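Local coordinates for HD domain protein (Enterococcus faecalis, PDB 4LRL) that probably hydrolyses deoxyribonucleoside triphosphates, dGTP among them, as a metal-dependent HD-domain phosphohydrolase under allosteric control by bound nucleotides, at residues C[64-69]-C[315-320]; C[370-375]-C[386-391]; C[410-415]-C[420-425]. All coordinates share one frame; numbering follows the deposited sequence.

How the interactions relate
Interaction 1 is buried and lies beside a dGTP pocket; interactions 2 and 3 are only partly buried and farther from the centre of the chain. The three share no helix or strand and do not touch; centres of interactions 1 and 3, about 41 Å apart, fall on opposite sides of the chain's centre. Chemistry follows place. In interaction 1 one arginine runs in among backbone carbonyls and leucines at a helix end. Interaction 2 joins a helix to the start of an edge strand through one arginine-threonine bond and methyl packing. Interaction 3 is a hairpin, where backbone hydrogen bonds dominate and leucine, isoleucine and valine side chains pack across it.

Interaction 1: residues C[64-69]-C[315-320]; sequences VQRLRR and QEYLKL. With DGT (2'-deoxyguanosine-5'-triphosphate), chain O.
The closest CA atoms, 8.0 Å apart, are those of Arg66 and Leu318, where residues 66-68, wound as 3-10, face the C-terminal part of helix 314-318. Arg66 spans the gap almost alone. Its CG sits between the backbone N and the carbonyl carbon (chi1 64°), and further bends at chi2 and chi3 carry the guanidinium to the carbonyls of Leu318 and Leu320. Arg66 CD comes within 3.2 Å of Leu318 O, and Leu318 CD2 lies over one face of the guanidinium. At the edge, Arg66 NH2 is 2.8 Å from Leu320 O. NH1 approaches Tyr317 CE2, with guanidinium and ring planes 51° apart, and has a weak hydrogen bond to Val136 O; the Tyr317 hydroxyl is bonded to Gly137 O. Val136 and Gly137 follow the nickel-binding His134-Asp135 pair that gives the HD domain its name. Gln65 and Arg68, on the nucleotide side of this segment, bind the guanine of dGTP. Gln65 NE2 donates nearly straight to O6 at 3.1 Å and has Ile59 O as second partner; Arg68 NH2 donates to the same O6 at 3.0 Å and lies 2.9 Å from N7, at the guanidinium edge. Gln65 OE1 takes Arg68 NE at 3.0 Å, the donor standing above the carbonyl plane, which ties Gln65 to Arg68. Arg350 and Lys354 of the second subunit also bind this dGTP, at a subunit interface.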
loop_
_atom_site.group_PDB
_atom_site.type_symbol
_atom_site.label_atom_id
_atom_site.label_comp_id
_atom_site.label_asym_id
_atom_site.label_seq_id
_atom_site.Cartn_x
_atom_site.Cartn_y
_atom_site.Cartn_z
ATOM N N VAL C 64 24.112 -6.999 -20.940
ATOM C CA VAL C 64 22.989 -6.876 -20.020
ATOM C C VAL C 64 23.329 -5.850 -18.932
ATOM O O VAL C 64 22.483 -5.046 -18.558
ATOM C CB VAL C 64 22.589 -8.241 -19.411
ATOM C CG1 VAL C 64 21.518 -8.086 -18.329
ATOM C CG2 VAL C 64 22.068 -9.176 -20.502
ATOM N N GLN C 65 24.570 -5.864 -18.457
ATOM C CA GLN C 65 25.009 -4.955 -17.405
ATOM C C GLN C 65 24.864 -3.479 -17.768
ATOM O O GLN C 65 24.595 -2.651 -16.893
ATOM C CB GLN C 65 26.459 -5.237 -17.004
ATOM C CG GLN C 65 26.629 -6.513 -16.197
ATOM C CD GLN C 65 25.888 -6.485 -14.868
ATOM O OE1 GLN C 65 26.040 -5.554 -14.079
ATOM N NE2 GLN C 65 25.103 -7.524 -14.609
ATOM N N ARG C 66 25.041 -3.152 -19.048
ATOM C CA ARG C 66 25.019 -1.754 -19.468
ATOM C C ARG C 66 23.597 -1.181 -19.457
ATOM O O ARG C 66 23.403 0.038 -19.473
ATOM C CB ARG C 66 25.721 -1.561 -20.824
ATOM C CG ARG C 66 25.069 -2.245 -21.997
ATOM C CD ARG C 66 25.158 -1.382 -23.245
ATOM N NE ARG C 66 23.964 -1.598 -24.053
ATOM C CZ ARG C 66 23.455 -0.752 -24.945
ATOM N NH1 ARG C 66 22.351 -1.110 -25.582
ATOM N NH2 ARG C 66 24.029 0.428 -25.212
ATOM N N LEU C 67 22.607 -2.066 -19.394
ATOM C CA LEU C 67 21.226 -1.647 -19.205
ATOM C C LEU C 67 21.005 -0.941 -17.853
ATOM O O LEU C 67 20.019 -0.244 -17.689
ATOM C CB LEU C 67 20.263 -2.825 -19.399
ATOM C CG LEU C 67 20.286 -3.543 -20.754
ATOM C CD1 LEU C 67 19.214 -4.644 -20.840
ATOM C CD2 LEU C 67 20.164 -2.567 -21.944
ATOM N N ARG C 68 21.923 -1.102 -16.900
ATOM C CA ARG C 68 21.882 -0.313 -15.656
ATOM C C ARG C 68 22.039 1.170 -15.926
ATOM O O ARG C 68 21.498 2.000 -15.197
ATOM C CB ARG C 68 22.981 -0.735 -14.684
ATOM C CG ARG C 68 22.782 -2.097 -14.059
ATOM C CD ARG C 68 24.091 -2.534 -13.425
ATOM N NE ARG C 68 24.000 -3.799 -12.706
ATOM C CZ ARG C 68 23.536 -3.936 -11.469
ATOM N NH1 ARG C 68 23.077 -2.881 -10.806
ATOM N NH2 ARG C 68 23.517 -5.139 -10.900
ATOM N N ARG C 69 22.790 1.489 -16.978
ATOM C CA ARG C 69 23.140 2.864 -17.310
ATOM C C ARG C 69 22.154 3.508 -18.296
ATOM O O ARG C 69 22.450 4.542 -18.904
ATOM C CB ARG C 69 24.583 2.914 -17.826
ATOM C CG ARG C 69 25.592 2.388 -16.809
ATOM C CD ARG C 69 27.039 2.619 -17.211
ATOM N NE ARG C 69 27.426 1.870 -18.403
ATOM C CZ ARG C 69 27.785 0.589 -18.411
ATOM N NH1 ARG C 69 27.812 -0.124 -17.289
ATOM N NH2 ARG C 69 28.118 0.016 -19.558
ATOM N N GLN C 315 29.819 -2.580 -31.641
ATOM C CA GLN C 315 30.694 -2.171 -30.534
ATOM C C GLN C 315 30.614 -0.681 -30.192
ATOM O O GLN C 315 30.709 -0.308 -29.025
ATOM C CB GLN C 315 32.154 -2.566 -30.812
ATOM C CG GLN C 315 32.397 -4.061 -30.929
ATOM C CD GLN C 315 32.217 -4.815 -29.612
ATOM O OE1 GLN C 315 31.836 -4.237 -28.588
ATOM N NE2 GLN C 315 32.502 -6.117 -29.637
ATOM N N GLU C 316 30.444 0.154 -31.217
ATOM C CA GLU C 316 30.288 1.596 -31.033
ATOM C C GLU C 316 28.947 1.930 -30.408
ATOM O O GLU C 316 28.837 2.859 -29.593
ATOM C CB GLU C 316 30.460 2.331 -32.362
ATOM C CG GLU C 316 31.926 2.573 -32.731
ATOM C CD GLU C 316 32.145 2.778 -34.218
ATOM O OE1 GLU C 316 31.165 2.712 -34.989
ATOM O OE2 GLU C 316 33.308 3.001 -34.619
ATOM N N TYR C 317 27.928 1.170 -30.793
ATOM C CA TYR C 317 26.594 1.345 -30.240
ATOM C C TYR C 317 26.547 0.958 -28.759
ATOM O O TYR C 317 26.026 1.706 -27.941
ATOM C CB TYR C 317 25.580 0.532 -31.040
ATOM C CG TYR C 317 24.146 0.688 -30.584
ATOM C CD1 TYR C 317 23.341 1.711 -31.076
ATOM C CD2 TYR C 317 23.584 -0.216 -29.676
ATOM C CE1 TYR C 317 22.018 1.844 -30.657
ATOM C CE2 TYR C 317 22.267 -0.105 -29.266
ATOM C CZ TYR C 317 21.490 0.921 -29.754
ATOM O OH TYR C 317 20.183 1.016 -29.340
ATOM N N LEU C 318 27.126 -0.204 -28.441
ATOM C CA LEU C 318 27.140 -0.759 -27.085
ATOM C C LEU C 318 27.818 0.134 -26.043
ATOM O O LEU C 318 27.612 -0.036 -24.840
ATOM C CB LEU C 318 27.796 -2.141 -27.084
ATOM C CG LEU C 318 27.034 -3.292 -27.751
ATOM C CD1 LEU C 318 27.951 -4.489 -27.943
ATOM C CD2 LEU C 318 25.795 -3.683 -26.942
ATOM N N LYS C 319 28.624 1.079 -26.509
ATOM C CA LYS C 319 29.334 1.984 -25.618
ATOM C C LYS C 319 28.416 3.095 -25.152
ATOM O O LYS C 319 28.766 3.843 -24.238
ATOM C CB LYS C 319 30.542 2.602 -26.332
ATOM C CG LYS C 319 31.768 1.699 -26.412
ATOM C CD LYS C 319 32.837 2.343 -27.265
ATOM C CE LYS C 319 34.122 1.521 -27.283
ATOM N NZ LYS C 319 34.982 1.932 -28.437
ATOM N N LEU C 320 27.256 3.209 -25.796
ATOM C CA LEU C 320 26.337 4.305 -25.531
ATOM C C LEU C 320 25.382 4.037 -24.375
ATOM O O LEU C 320 24.833 2.940 -24.263
ATOM C CB LEU C 320 25.525 4.630 -26.776
ATOM C CG LEU C 320 26.211 5.311 -27.954
ATOM C CD1 LEU C 320 25.148 5.584 -28.992
ATOM C CD2 LEU C 320 26.918 6.607 -27.542
HETATM P PG DGT O . 28.878 -15.462 -5.762
HETATM O O1G DGT O . 30.241 -15.845 -6.302
HETATM O O2G DGT O . 27.792 -15.349 -6.808
HETATM O O3G DGT O . 28.490 -16.251 -4.527
HETATM O O3B DGT O . 29.089 -13.940 -5.269
HETATM P PB DGT O . 28.129 -13.273 -4.159
HETATM O O1B DGT O . 26.824 -14.024 -4.109
HETATM O O2B DGT O . 28.935 -13.095 -2.891
HETATM O O3A DGT O . 27.903 -11.789 -4.763
HETATM P PA DGT O . 27.197 -11.471 -6.175
HETATM O O1A DGT O . 26.671 -12.713 -6.824
HETATM O O2A DGT O . 28.111 -10.574 -6.970
HETATM O "O5'" DGT O . 25.934 -10.594 -5.698
HETATM C "C5'" DGT O . 25.168 -10.978 -4.554
HETATM C "C4'" DGT O . 23.962 -10.062 -4.387
HETATM O "O4'" DGT O . 23.941 -9.069 -5.411
HETATM C "C3'" DGT O . 22.663 -10.846 -4.512
HETATM O "O3'" DGT O . 21.812 -10.525 -3.398
HETATM C "C2'" DGT O . 22.031 -10.394 -5.818
HETATM C "C1'" DGT O . 22.641 -9.013 -6.001
HETATM N N9 DGT O . 22.745 -8.550 -7.409
HETATM C C8 DGT O . 22.120 -7.470 -7.905
HETATM N N7 DGT O . 22.415 -7.276 -9.212
HETATM C C5 DGT O . 23.254 -8.256 -9.567
HETATM C C6 DGT O . 23.950 -8.641 -10.809
HETATM O O6 DGT O . 23.803 -7.957 -11.845
HETATM N N1 DGT O . 24.735 -9.729 -10.772
HETATM C C2 DGT O . 24.905 -10.469 -9.654
HETATM N N2 DGT O . 25.711 -11.553 -9.696
HETATM N N3 DGT O . 24.294 -10.168 -8.475
HETATM C C4 DGT O . 23.471 -9.094 -8.379
#

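Interaction 2: residues C[370-375]-C[386-391]; sequences YLRELI and TAINSS
Thr386 turns OG1 into the position between its backbone N and carbonyl carbon (chi1 73°), which presents the hydroxyl to Arg372 and leaves CG2 for Ile375. Arg372 is extended from CG to NE and crosses Thr386 at an oblique angle. Its NE donates to Thr386 OG1 at 2.8 Å with an N-H...O angle of 169°, and the oxygen lies in the guanidinium plane, at its edge. Thr386 OG1 is also hydrogen-bonded to Pro382 O in the preceding helix 382-385, so two partners fix the hydroxyl. The contact joins helix 361-377 to the point where the chain leaves helix 382-385 and enters strand 387-389, an outermost strand of the small antiparallel sheet within this chain. The two terminal nitrogens of Arg372 lie near the next residues: NH2 4.0 Å from Ala387 CA, NH1 4.1 Å from Ile388 CD1, the Arg372 and Ile388 side chains crossing at about a right angle. On the apolar side, Thr386 CG2 meets Ile375 CD1 at 3.6 Å. The middle strand of that sheet, 441-444, supplies Phe442, which touches Thr386, and Phe444, which touches Ile375. Phe467 of helix 461-468 also packs on Ile375, whereas Arg372 remains partly exposed.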
loop_
_atom_site.group_PDB
_atom_site.type_symbol
_atom_site.label_atom_id
_atom_site.label_comp_id
_atom_site.label_asym_id
_atom_site.label_seq_id
_atom_site.Cartn_x
_atom_site.Cartn_y
_atom_site.Cartn_z
ATOM N N TYR C 370 1.662 30.540 -38.806
ATOM C CA TYR C 370 1.617 31.915 -38.329
ATOM C C TYR C 370 2.251 32.044 -36.934
ATOM O O TYR C 370 3.101 32.902 -36.722
ATOM C CB TYR C 370 0.175 32.455 -38.370
ATOM C CG TYR C 370 0.020 33.856 -37.816
ATOM C CD1 TYR C 370 -0.643 34.076 -36.616
ATOM C CD2 TYR C 370 0.566 34.956 -38.478
ATOM C CE1 TYR C 370 -0.774 35.359 -36.089
ATOM C CE2 TYR C 370 0.440 36.240 -37.962
ATOM C CZ TYR C 370 -0.233 36.432 -36.770
ATOM O OH TYR C 370 -0.358 37.696 -36.255
ATOM N N LEU C 371 1.863 31.170 -36.007
ATOM C CA LEU C 371 2.486 31.116 -34.672
ATOM C C LEU C 371 3.983 30.860 -34.741
ATOM O O LEU C 371 4.748 31.416 -33.941
ATOM C CB LEU C 371 1.829 30.053 -33.785
ATOM C CG LEU C 371 0.320 30.172 -33.574
ATOM C CD1 LEU C 371 -0.139 29.134 -32.584
ATOM C CD2 LEU C 371 -0.073 31.568 -33.105
ATOM N N ARG C 372 4.399 30.025 -35.691
ATOM C CA ARG C 372 5.825 29.814 -35.944
ATOM C C ARG C 372 6.536 31.076 -36.432
ATOM O O ARG C 372 7.669 31.329 -36.030
ATOM C CB ARG C 372 6.047 28.662 -36.919
ATOM C CG ARG C 372 6.016 27.318 -36.217
ATOM C CD ARG C 372 5.957 26.186 -37.204
ATOM N NE ARG C 372 6.329 24.939 -36.556
ATOM C CZ ARG C 372 6.042 23.733 -37.027
ATOM N NH1 ARG C 372 5.357 23.604 -38.162
ATOM N NH2 ARG C 372 6.439 22.656 -36.355
ATOM N N GLU C 373 5.872 31.865 -37.285
ATOM C CA GLU C 373 6.395 33.171 -37.667
ATOM C C GLU C 373 6.595 34.057 -36.436
ATOM O O GLU C 373 7.666 34.620 -36.247
ATOM C CB GLU C 373 5.489 33.880 -38.673
ATOM C CG GLU C 373 6.064 35.226 -39.103
ATOM C CD GLU C 373 5.139 36.060 -39.974
ATOM O OE1 GLU C 373 3.965 35.687 -40.183
ATOM O OE2 GLU C 373 5.609 37.110 -40.465
ATOM N N LEU C 374 5.571 34.156 -35.592
ATOM C CA LEU C 374 5.641 35.001 -34.407
ATOM C C LEU C 374 6.775 34.591 -33.480
ATOM O O LEU C 374 7.492 35.443 -32.956
ATOM C CB LEU C 374 4.316 34.979 -33.639
ATOM C CG LEU C 374 3.059 35.471 -34.362
ATOM C CD1 LEU C 374 1.853 35.299 -33.446
ATOM C CD2 LEU C 374 3.211 36.938 -34.839
ATOM N N ILE C 375 6.924 33.283 -33.286
ATOM C CA ILE C 375 7.942 32.712 -32.408
ATOM C C ILE C 375 9.326 33.065 -32.950
ATOM O O ILE C 375 10.222 33.424 -32.185
ATOM C CB ILE C 375 7.724 31.170 -32.266
ATOM C CG1 ILE C 375 6.547 30.893 -31.318
ATOM C CG2 ILE C 375 8.995 30.436 -31.832
ATOM C CD1 ILE C 375 5.872 29.530 -31.523
ATOM N N THR C 386 9.914 24.756 -31.826
ATOM C CA THR C 386 8.533 24.297 -31.938
ATOM C C THR C 386 8.500 22.868 -32.449
ATOM O O THR C 386 9.461 22.382 -33.033
ATOM C CB THR C 386 7.658 25.170 -32.904
ATOM O OG1 THR C 386 8.019 24.925 -34.275
ATOM C CG2 THR C 386 7.768 26.649 -32.593
ATOM N N ALA C 387 7.377 22.201 -32.233
ATOM C CA ALA C 387 7.154 20.878 -32.788
ATOM C C ALA C 387 5.672 20.572 -32.856
ATOM O O ALA C 387 4.854 21.247 -32.230
ATOM C CB ALA C 387 7.872 19.801 -31.953
ATOM N N ILE C 388 5.360 19.544 -33.639
ATOM C CA ILE C 388 4.065 18.918 -33.673
ATOM C C ILE C 388 4.329 17.444 -33.381
ATOM O O ILE C 388 5.136 16.815 -34.062
ATOM C CB ILE C 388 3.417 19.064 -35.081
ATOM C CG1 ILE C 388 3.027 20.519 -35.344
ATOM C CG2 ILE C 388 2.196 18.132 -35.239
ATOM C CD1 ILE C 388 2.722 20.815 -36.795
ATOM N N ASN C 389 3.691 16.896 -32.353
ATOM C CA ASN C 389 3.652 15.435 -32.213
ATOM C C ASN C 389 2.375 14.914 -31.588
ATOM O O ASN C 389 1.645 15.649 -30.919
ATOM C CB ASN C 389 4.904 14.860 -31.518
ATOM C CG ASN C 389 5.035 15.291 -30.062
ATOM O OD1 ASN C 389 4.052 15.379 -29.328
ATOM N ND2 ASN C 389 6.268 15.532 -29.636
ATOM N N SER C 390 2.099 13.643 -31.837
ATOM C CA SER C 390 0.952 13.010 -31.244
ATOM C C SER C 390 1.402 11.813 -30.415
ATOM O O SER C 390 2.509 11.293 -30.594
ATOM C CB SER C 390 -0.043 12.611 -32.328
ATOM O OG SER C 390 0.102 11.262 -32.708
ATOM N N SER C 391 0.547 11.392 -29.496
ATOM C CA SER C 391 0.836 10.229 -28.686
ATOM C C SER C 391 0.872 8.952 -29.535
ATOM O O SER C 391 1.509 7.977 -29.143
ATOM C CB SER C 391 -0.155 10.111 -27.531
ATOM O OG SER C 391 -1.489 10.039 -27.990
#

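Interaction 3: residues C[410-415]-C[420-425]; sequences IELMQK and VELATV
Leu412 and Val420 exchange both backbone hydrogen bonds of an antiparallel hydrogen-bonded pair: Leu412 N donates to Val420 O and Val420 N to Leu412 O, each at 2.8 Å. Next along, Glu411 and Glu421 form a non-hydrogen-bonded pair, and the pairing ends where Leu422 N, at the start of a weakly bonded helix of about 422-425, donates to Ile410 O at 3.0 Å. Glu421 is the N-cap of that helix: its OE2 accepts Ala423 N at 2.7 Å, approached from above the carboxylate plane. The same oxygen is hydrogen-bonded to the hydroxyl of Tyr399, which also bonds Ile410 N. One tyrosine therefore serves both segments, and two partners hold this carboxylate oxygen. These strands, 411-413 and 419-421, form a beta hairpin at one edge of a mixed four-stranded sheet, with Glu411 and Met413 bonded through their backbones to Phe244 on the other side. Leu412 lies on the same sheet face as Val420. Leu412 CD1 reaches Leu422 CD1 at 3.7 Å and passes alongside Val425 CG2 at 3.6 Å, the Leu412 and Val425 side chains running in opposite directions. Ile410 and Leu422 lie side by side, pointing the same way, and both pack on Val252 and Ile256 of helix 249-267. Farther out, Gln414 bends at chi2 (-98°), bringing NE2 to 3.4 Å from Val420 CG2.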
loop_
_atom_site.group_PDB
_atom_site.type_symbol
_atom_site.label_atom_id
_atom_site.label_comp_id
_atom_site.label_asym_id
_atom_site.label_seq_id
_atom_site.Cartn_x
_atom_site.Cartn_y
_atom_site.Cartn_z
ATOM N N ILE C 410 -6.721 -10.804 -26.691
ATOM C CA ILE C 410 -6.576 -11.446 -25.396
ATOM C C ILE C 410 -7.661 -12.518 -25.327
ATOM O O ILE C 410 -8.847 -12.209 -25.405
ATOM C CB ILE C 410 -6.691 -10.421 -24.253
ATOM C CG1 ILE C 410 -5.557 -9.399 -24.360
ATOM C CG2 ILE C 410 -6.676 -11.112 -22.893
ATOM C CD1 ILE C 410 -5.760 -8.171 -23.529
ATOM N N GLU C 411 -7.249 -13.779 -25.221
ATOM C CA GLU C 411 -8.191 -14.895 -25.308
ATOM C C GLU C 411 -8.602 -15.410 -23.935
ATOM O O GLU C 411 -7.754 -15.704 -23.086
ATOM C CB GLU C 411 -7.623 -16.040 -26.149
ATOM C CG GLU C 411 -7.109 -15.628 -27.526
ATOM C CD GLU C 411 -8.194 -15.538 -28.594
ATOM O OE1 GLU C 411 -9.379 -15.303 -28.271
ATOM O OE2 GLU C 411 -7.849 -15.691 -29.775
ATOM N N LEU C 412 -9.911 -15.504 -23.724
ATOM C CA LEU C 412 -10.465 -16.061 -22.493
ATOM C C LEU C 412 -10.970 -17.457 -22.794
ATOM O O LEU C 412 -11.653 -17.670 -23.806
ATOM C CB LEU C 412 -11.598 -15.189 -21.961
ATOM C CG LEU C 412 -11.234 -13.766 -21.521
ATOM C CD1 LEU C 412 -12.399 -12.826 -21.739
ATOM C CD2 LEU C 412 -10.796 -13.729 -20.070
ATOM N N MET C 413 -10.618 -18.409 -21.938
ATOM C CA MET C 413 -11.058 -19.786 -22.146
ATOM C C MET C 413 -12.260 -20.200 -21.300
ATOM O O MET C 413 -12.247 -20.101 -20.070
ATOM C CB MET C 413 -9.919 -20.782 -21.964
ATOM C CG MET C 413 -10.292 -22.153 -22.492
ATOM S SD MET C 413 -8.994 -23.371 -22.329
ATOM C CE MET C 413 -7.911 -22.858 -23.661
ATOM N N GLN C 414 -13.293 -20.675 -21.993
ATOM C CA GLN C 414 -14.533 -21.101 -21.365
ATOM C C GLN C 414 -14.348 -22.498 -20.781
ATOM O O GLN C 414 -13.411 -23.208 -21.141
ATOM C CB GLN C 414 -15.665 -21.124 -22.395
ATOM C CG GLN C 414 -15.784 -19.888 -23.293
ATOM C CD GLN C 414 -16.829 -18.903 -22.811
ATOM O OE1 GLN C 414 -17.026 -18.712 -21.610
ATOM N NE2 GLN C 414 -17.506 -18.262 -23.754
ATOM N N LYS C 415 -15.250 -22.886 -19.884
ATOM C CA LYS C 415 -15.280 -24.241 -19.328
ATOM C C LYS C 415 -15.312 -25.323 -20.414
ATOM O O LYS C 415 -14.835 -26.436 -20.196
ATOM C CB LYS C 415 -16.479 -24.403 -18.388
ATOM C CG LYS C 415 -16.303 -25.499 -17.342
ATOM C CD LYS C 415 -17.493 -26.467 -17.318
ATOM C CE LYS C 415 -17.485 -27.363 -16.079
ATOM N NZ LYS C 415 -16.351 -28.331 -16.059
ATOM N N VAL C 420 -12.797 -17.118 -26.258
ATOM C CA VAL C 420 -13.649 -15.977 -26.458
ATOM C C VAL C 420 -12.811 -14.738 -26.183
ATOM O O VAL C 420 -12.165 -14.631 -25.132
ATOM C CB VAL C 420 -14.928 -16.108 -25.577
ATOM C CG1 VAL C 420 -15.349 -14.798 -24.965
ATOM C CG2 VAL C 420 -16.064 -16.734 -26.400
ATOM N N GLU C 421 -12.801 -13.830 -27.155
ATOM C CA GLU C 421 -12.018 -12.599 -27.088
ATOM C C GLU C 421 -12.542 -11.668 -25.993
ATOM O O GLU C 421 -13.748 -11.550 -25.800
ATOM C CB GLU C 421 -12.023 -11.911 -28.464
ATOM C CG GLU C 421 -11.059 -10.742 -28.607
ATOM C CD GLU C 421 -11.650 -9.425 -28.138
ATOM O OE1 GLU C 421 -12.642 -8.967 -28.738
ATOM O OE2 GLU C 421 -11.112 -8.838 -27.180
ATOM N N LEU C 422 -11.621 -11.006 -25.289
ATOM C CA LEU C 422 -11.923 -10.223 -24.097
ATOM C C LEU C 422 -13.017 -9.153 -24.237
ATOM O O LEU C 422 -13.972 -9.142 -23.461
ATOM C CB LEU C 422 -10.640 -9.597 -23.550
ATOM C CG LEU C 422 -10.789 -8.661 -22.347
ATOM C CD1 LEU C 422 -11.284 -9.402 -21.107
ATOM C CD2 LEU C 422 -9.489 -7.941 -22.061
ATOM N N ALA C 423 -12.857 -8.247 -25.199
ATOM C CA ALA C 423 -13.798 -7.143 -25.419
ATOM C C ALA C 423 -15.224 -7.646 -25.653
ATOM O O ALA C 423 -16.195 -7.029 -25.211
ATOM C CB ALA C 423 -13.337 -6.275 -26.593
ATOM N N THR C 424 -15.323 -8.771 -26.352
ATOM C CA THR C 424 -16.580 -9.477 -26.609
ATOM C C THR C 424 -17.438 -9.688 -25.348
ATOM O O THR C 424 -18.648 -9.475 -25.381
ATOM C CB THR C 424 -16.274 -10.812 -27.322
ATOM O OG1 THR C 424 -16.220 -10.584 -28.733
ATOM C CG2 THR C 424 -17.301 -11.892 -27.013
ATOM N N VAL C 425 -16.818 -10.078 -24.242
ATOM C CA VAL C 425 -17.581 -10.343 -23.026
ATOM C C VAL C 425 -17.356 -9.314 -21.927
ATOM O O VAL C 425 -17.816 -9.508 -20.805
ATOM C CB VAL C 425 -17.341 -11.771 -22.470
ATOM C CG1 VAL C 425 -17.984 -12.827 -23.390
ATOM C CG2 VAL C 425 -15.863 -12.034 -22.289
#